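Local coordinates for protein phosphoribosylaminoimidazole-succinocarboxamide synthase (Saccharomyces cerevisiae, PDB 2CNQ) that catalyses the ATP-dependent ligation of aspartate to carboxyaminoimidazole ribotide, giving SAICAR in the de novo purine biosynthesis pathway, at residues I120-I125 against I158-T163. Residues are numbered along the deposited sequence; the frame is centred on the assembly and turned at random.
Sequences IVRGYI and IFTPST. With AMZ (aminoimidazole 4-carboxamide ribonucleotide), chain C.
Arg122 and Ile158 form an antiparallel hydrogen-bonded pair: Arg122 N donates to Ile158 O at 2.8 Å, and Ile158 N returns a bond to Arg122 O at 2.9 Å. Two residues along, Thr160 N donates to Ile120 O at 2.8 Å, nearly straight at 177°. Between these rungs Val121 faces Phe159 as a non-hydrogen-bonded pair, and the CA of Val121 adds a CA-H...O contact to Ile158 O.

On the face of the sheet shared with Ile158, opposite Val121 and Phe159, the Arg122 side chain runs extended from CG to NE and crosses Thr160 at about a right angle. Arg122 NE donates to Thr160 OG1 at 2.8 Å in a weak, bent bond (130°); chi1 of 65° sets that hydroxyl between the backbone N and carbonyl carbon of Thr160. Beyond it the guanidinium grips the AMZ phosphate with two nearly straight bonds, Arg122 NH1 to AMZ OP2 and Arg122 NH2 to AMZ OP1, each 2.9 Å. Arg122 NH2 also bonds His140, and Ser128 OG, Arg242 NH2 and Arg264 NH2 are among the other hydrogen-bond partners of AMZ.

Ile120 CG2 lies 3.8 Å above the guanidinium plane, toward its rim, and also touches Thr160 OG1. Ile120 CD1 touches the Ser162 side chain and lies 3.7 Å from AMZ C5 of the imidazole. On the other face of the sheet, Val121 and Phe159 pack against helix 185-209, while Pro161 CD sits over the centre of the Phe159 ring.

Edge strand 153-159 pairs with strand 113-122 in the mixed sheet of SAICAR synthetase, whose ligand-facing side here contributes the phosphate-binding Arg122 and the imidazole-contacting Ile120 to the ribonucleotide pocket.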
ATOM      1  N   ILE A 120       5.678   4.300   7.026  1.00  6.19           N
ATOM      2  CA  ILE A 120       5.682   2.915   7.386  1.00  6.28           C
ATOM      3  C   ILE A 120       5.481   2.795   8.858  1.00  5.97           C
ATOM      4  O   ILE A 120       6.091   3.495   9.647  1.00  6.49           O
ATOM      5  CB  ILE A 120       6.966   2.267   6.967  1.00  6.53           C
ATOM      6  CG1 ILE A 120       7.094   2.306   5.466  1.00  7.79           C
ATOM      7  CG2 ILE A 120       7.091   0.869   7.493  1.00  7.11           C
ATOM      8  CD1 ILE A 120       8.495   2.114   4.995  1.00 10.09           C
ATOM      9  N   VAL A 121       4.609   1.885   9.242  1.00  5.81           N
ATOM     10  CA  VAL A 121       4.442   1.480  10.608  1.00  5.87           C
ATOM     11  C   VAL A 121       4.718   0.023  10.686  1.00  5.68           C
ATOM     12  O   VAL A 121       4.227  -0.739   9.893  1.00  6.15           O
ATOM     13  CB  VAL A 121       3.050   1.779  11.134  1.00  6.65           C
ATOM     14  CG1 VAL A 121       2.956   1.344  12.577  1.00  7.17           C
ATOM     15  CG2 VAL A 121       2.740   3.223  11.000  1.00  7.91           C
ATOM     16  N   ARG A 122       5.515  -0.340  11.670  1.00  6.19           N
ATOM     17  CA  ARG A 122       5.853  -1.714  11.911  1.00  6.52           C
ATOM     18  C   ARG A 122       5.314  -2.137  13.239  1.00  6.55           C
ATOM     19  O   ARG A 122       5.658  -1.588  14.254  1.00  7.50           O
ATOM     20  CB  ARG A 122       7.327  -1.920  11.896  1.00  6.80           C
ATOM     21  CG  ARG A 122       7.973  -1.409  10.646  1.00  6.46           C
ATOM     22  CD  ARG A 122       9.454  -1.613  10.707  1.00  6.82           C
ATOM     23  NE  ARG A 122      10.103  -0.947   9.612  1.00  6.85           N
ATOM     24  CZ  ARG A 122      10.313  -1.479   8.443  1.00  7.20           C
ATOM     25  NH1 ARG A 122      10.086  -2.738   8.205  1.00  7.35           N
ATOM     26  NH2 ARG A 122      10.788  -0.713   7.492  1.00  8.35           N
ATOM     27  N   GLY A 123       4.472  -3.133  13.222  1.00  6.59           N
ATOM     28  CA  GLY A 123       4.055  -3.758  14.450  1.00  7.17           C
ATOM     29  C   GLY A 123       4.928  -4.892  14.860  1.00  7.41           C
ATOM     30  O   GLY A 123       4.971  -5.258  16.032  1.00  8.00           O
ATOM     31  N   TYR A 124       5.621  -5.466  13.902  1.00  7.37           N
ATOM     32  CA  TYR A 124       6.385  -6.660  14.063  1.00  7.64           C
ATOM     33  C   TYR A 124       7.637  -6.465  13.302  1.00  7.67           C
ATOM     34  O   TYR A 124       7.679  -5.775  12.287  1.00  8.00           O
ATOM     35  CB  TYR A 124       5.646  -7.844  13.496  1.00  7.92           C
ATOM     36  CG  TYR A 124       4.370  -8.132  14.200  1.00  7.91           C
ATOM     37  CD1 TYR A 124       3.262  -7.330  14.024  1.00  7.89           C
ATOM     38  CD2 TYR A 124       4.265  -9.211  15.039  1.00  8.76           C
ATOM     39  CE1 TYR A 124       2.102  -7.604  14.681  1.00  8.73           C
ATOM     40  CE2 TYR A 124       3.089  -9.481  15.688  1.00  9.38           C
ATOM     41  CZ  TYR A 124       2.025  -8.674  15.512  1.00  9.38           C
ATOM     42  OH  TYR A 124       0.844  -8.918  16.133  1.00 10.86           O
ATOM     43  N   ILE A 125       8.696  -7.089  13.779  1.00  7.97           N
ATOM     44  CA  ILE A 125       9.979  -6.855  13.198  1.00  7.98           C
ATOM     45  C   ILE A 125      10.253  -7.830  12.102  1.00  7.56           C
ATOM     46  O   ILE A 125      10.342  -9.021  12.311  1.00  8.26           O
ATOM     47  CB  ILE A 125      11.053  -6.817  14.268  1.00  8.38           C
ATOM     48  CG1 ILE A 125      12.319  -6.268  13.668  1.00  9.13           C
ATOM     49  CG2 ILE A 125      11.282  -8.133  14.979  1.00  8.74           C
ATOM     50  CD1 ILE A 125      13.351  -5.911  14.682  1.00 10.00           C
ATOM     51  N   ILE A 158       5.763   0.954  15.628  1.00  7.94           N
ATOM     52  CA  ILE A 158       6.655   2.041  15.450  1.00  8.02           C
ATOM     53  C   ILE A 158       6.566   2.612  14.073  1.00  7.47           C
ATOM     54  O   ILE A 158       6.508   1.919  13.068  1.00  7.22           O
ATOM     55  CB  ILE A 158       8.062   1.667  15.797  1.00  8.99           C
ATOM     56  CG1 ILE A 158       8.581   0.457  15.078  1.00  9.62           C
ATOM     57  CG2 ILE A 158       8.149   1.484  17.326  1.00 11.60           C
ATOM     58  CD1 ILE A 158      10.032   0.241  15.269  1.00 10.88           C
ATOM     59  N   PHE A 159       6.554   3.932  14.035  1.00  7.96           N
ATOM     60  CA  PHE A 159       6.702   4.690  12.827  1.00  7.23           C
ATOM     61  C   PHE A 159       8.140   4.654  12.395  1.00  7.00           C
ATOM     62  O   PHE A 159       9.026   5.047  13.120  1.00  7.80           O
ATOM     63  CB  PHE A 159       6.276   6.101  13.125  1.00  8.03           C
ATOM     64  CG  PHE A 159       6.646   7.090  12.071  1.00  7.59           C
ATOM     65  CD1 PHE A 159       7.464   8.146  12.393  1.00  8.45           C
ATOM     66  CD2 PHE A 159       6.138   7.023  10.799  1.00  8.57           C
ATOM     67  CE1 PHE A 159       7.731   9.126  11.473  1.00  8.91           C
ATOM     68  CE2 PHE A 159       6.449   7.977   9.871  1.00  8.85           C
ATOM     69  CZ  PHE A 159       7.235   9.038  10.222  1.00  9.28           C
ATOM     70  N   THR A 160       8.355   4.171  11.184  1.00  6.65           N
ATOM     71  CA  THR A 160       9.673   3.994  10.654  1.00  6.67           C
ATOM     72  C   THR A 160       9.661   4.508   9.240  1.00  6.10           C
ATOM     73  O   THR A 160       9.420   3.783   8.301  1.00  6.92           O
ATOM     74  CB  THR A 160      10.134   2.566  10.744  1.00  7.23           C
ATOM     75  OG1 THR A 160       9.324   1.740   9.920  1.00  7.25           O
ATOM     76  CG2 THR A 160      10.073   2.047  12.136  1.00  8.11           C
ATOM     77  N   PRO A 161       9.852   5.786   9.057  1.00  6.24           N
ATOM     78  CA  PRO A 161       9.668   6.364   7.737  1.00  6.67           C
ATOM     79  C   PRO A 161      10.730   5.978   6.787  1.00  6.55           C
ATOM     80  O   PRO A 161      11.846   5.711   7.157  1.00  6.68           O
ATOM     81  CB  PRO A 161       9.695   7.854   8.003  1.00  7.47           C
ATOM     82  CG  PRO A 161      10.511   7.976   9.248  1.00  7.42           C
ATOM     83  CD  PRO A 161      10.179   6.773  10.071  1.00  6.74           C
ATOM     84  N   SER A 162      10.378   6.037   5.520  1.00  6.71           N
ATOM     85  CA  SER A 162      11.354   6.016   4.488  1.00  7.24           C
ATOM     86  C   SER A 162      11.129   7.192   3.592  1.00  7.36           C
ATOM     87  O   SER A 162      10.066   7.768   3.537  1.00  7.78           O
ATOM     88  CB  SER A 162      11.310   4.700   3.758  1.00  8.71           C
ATOM     89  OG  SER A 162      10.403   4.763   2.728  0.62  8.89           O
ATOM     90  N   THR A 163      12.156   7.517   2.854  1.00  8.31           N
ATOM     91  CA  THR A 163      12.014   8.520   1.852  1.00  9.01           C
ATOM     92  C   THR A 163      11.200   7.947   0.756  1.00 10.84           C
ATOM     93  O   THR A 163      10.984   6.746   0.660  1.00 11.61           O
ATOM     94  CB  THR A 163      13.351   8.938   1.334  1.00  9.98           C
ATOM     95  OG1 THR A 163      13.914   7.805   0.669  1.00 11.67           O
ATOM     96  CG2 THR A 163      14.244   9.468   2.440  1.00 11.08           C
TER
HETATM   97  O5  AMZ C1308       5.535   0.979  -1.873  1.00  9.49           O
HETATM   98  C6  AMZ C1308       6.463   1.298  -1.160  1.00  9.38           C
HETATM   99  N2  AMZ C1308       7.348   2.235  -1.482  1.00 12.14           N
HETATM  100  C3A AMZ C1308       6.648   0.674   0.135  1.00  8.32           C
HETATM  101  C7A AMZ C1308       5.888  -0.331   0.651  1.00  7.39           C
HETATM  102  N3  AMZ C1308       4.776  -0.946   0.205  1.00  8.01           N
HETATM  103  N1  AMZ C1308       7.632   0.981   0.999  1.00  9.38           N
HETATM  104  C5  AMZ C1308       7.478   0.193   2.039  1.00  8.47           C
HETATM  105  N   AMZ C1308       6.424  -0.628   1.833  1.00  7.34           N
HETATM  106  C1  AMZ C1308       5.906  -1.583   2.782  1.00  6.92           C
HETATM  107  C2  AMZ C1308       6.388  -2.987   2.569  1.00  7.55           C
HETATM  108  C3  AMZ C1308       6.301  -3.566   3.952  1.00  6.82           C
HETATM  109  O2  AMZ C1308       4.949  -3.912   4.157  1.00  7.62           O
HETATM  110  O1  AMZ C1308       5.577  -3.634   1.611  1.00  8.53           O
HETATM  111  O   AMZ C1308       6.423  -1.210   4.029  1.00  7.66           O
HETATM  112  C   AMZ C1308       6.674  -2.369   4.810  1.00  7.29           C
HETATM  113  C4  AMZ C1308       8.091  -2.372   5.282  1.00  7.21           C
HETATM  114  O3  AMZ C1308       8.929  -2.714   4.190  1.00  7.76           O
HETATM  115  P   AMZ C1308      10.479  -2.962   4.477  1.00  7.96           P
HETATM  116  OP1 AMZ C1308      11.094  -1.637   4.788  1.00  8.43           O
HETATM  117  O4  AMZ C1308      10.989  -3.537   3.177  1.00 10.32           O
HETATM  118  OP2 AMZ C1308      10.628  -3.903   5.627  1.00  7.87           O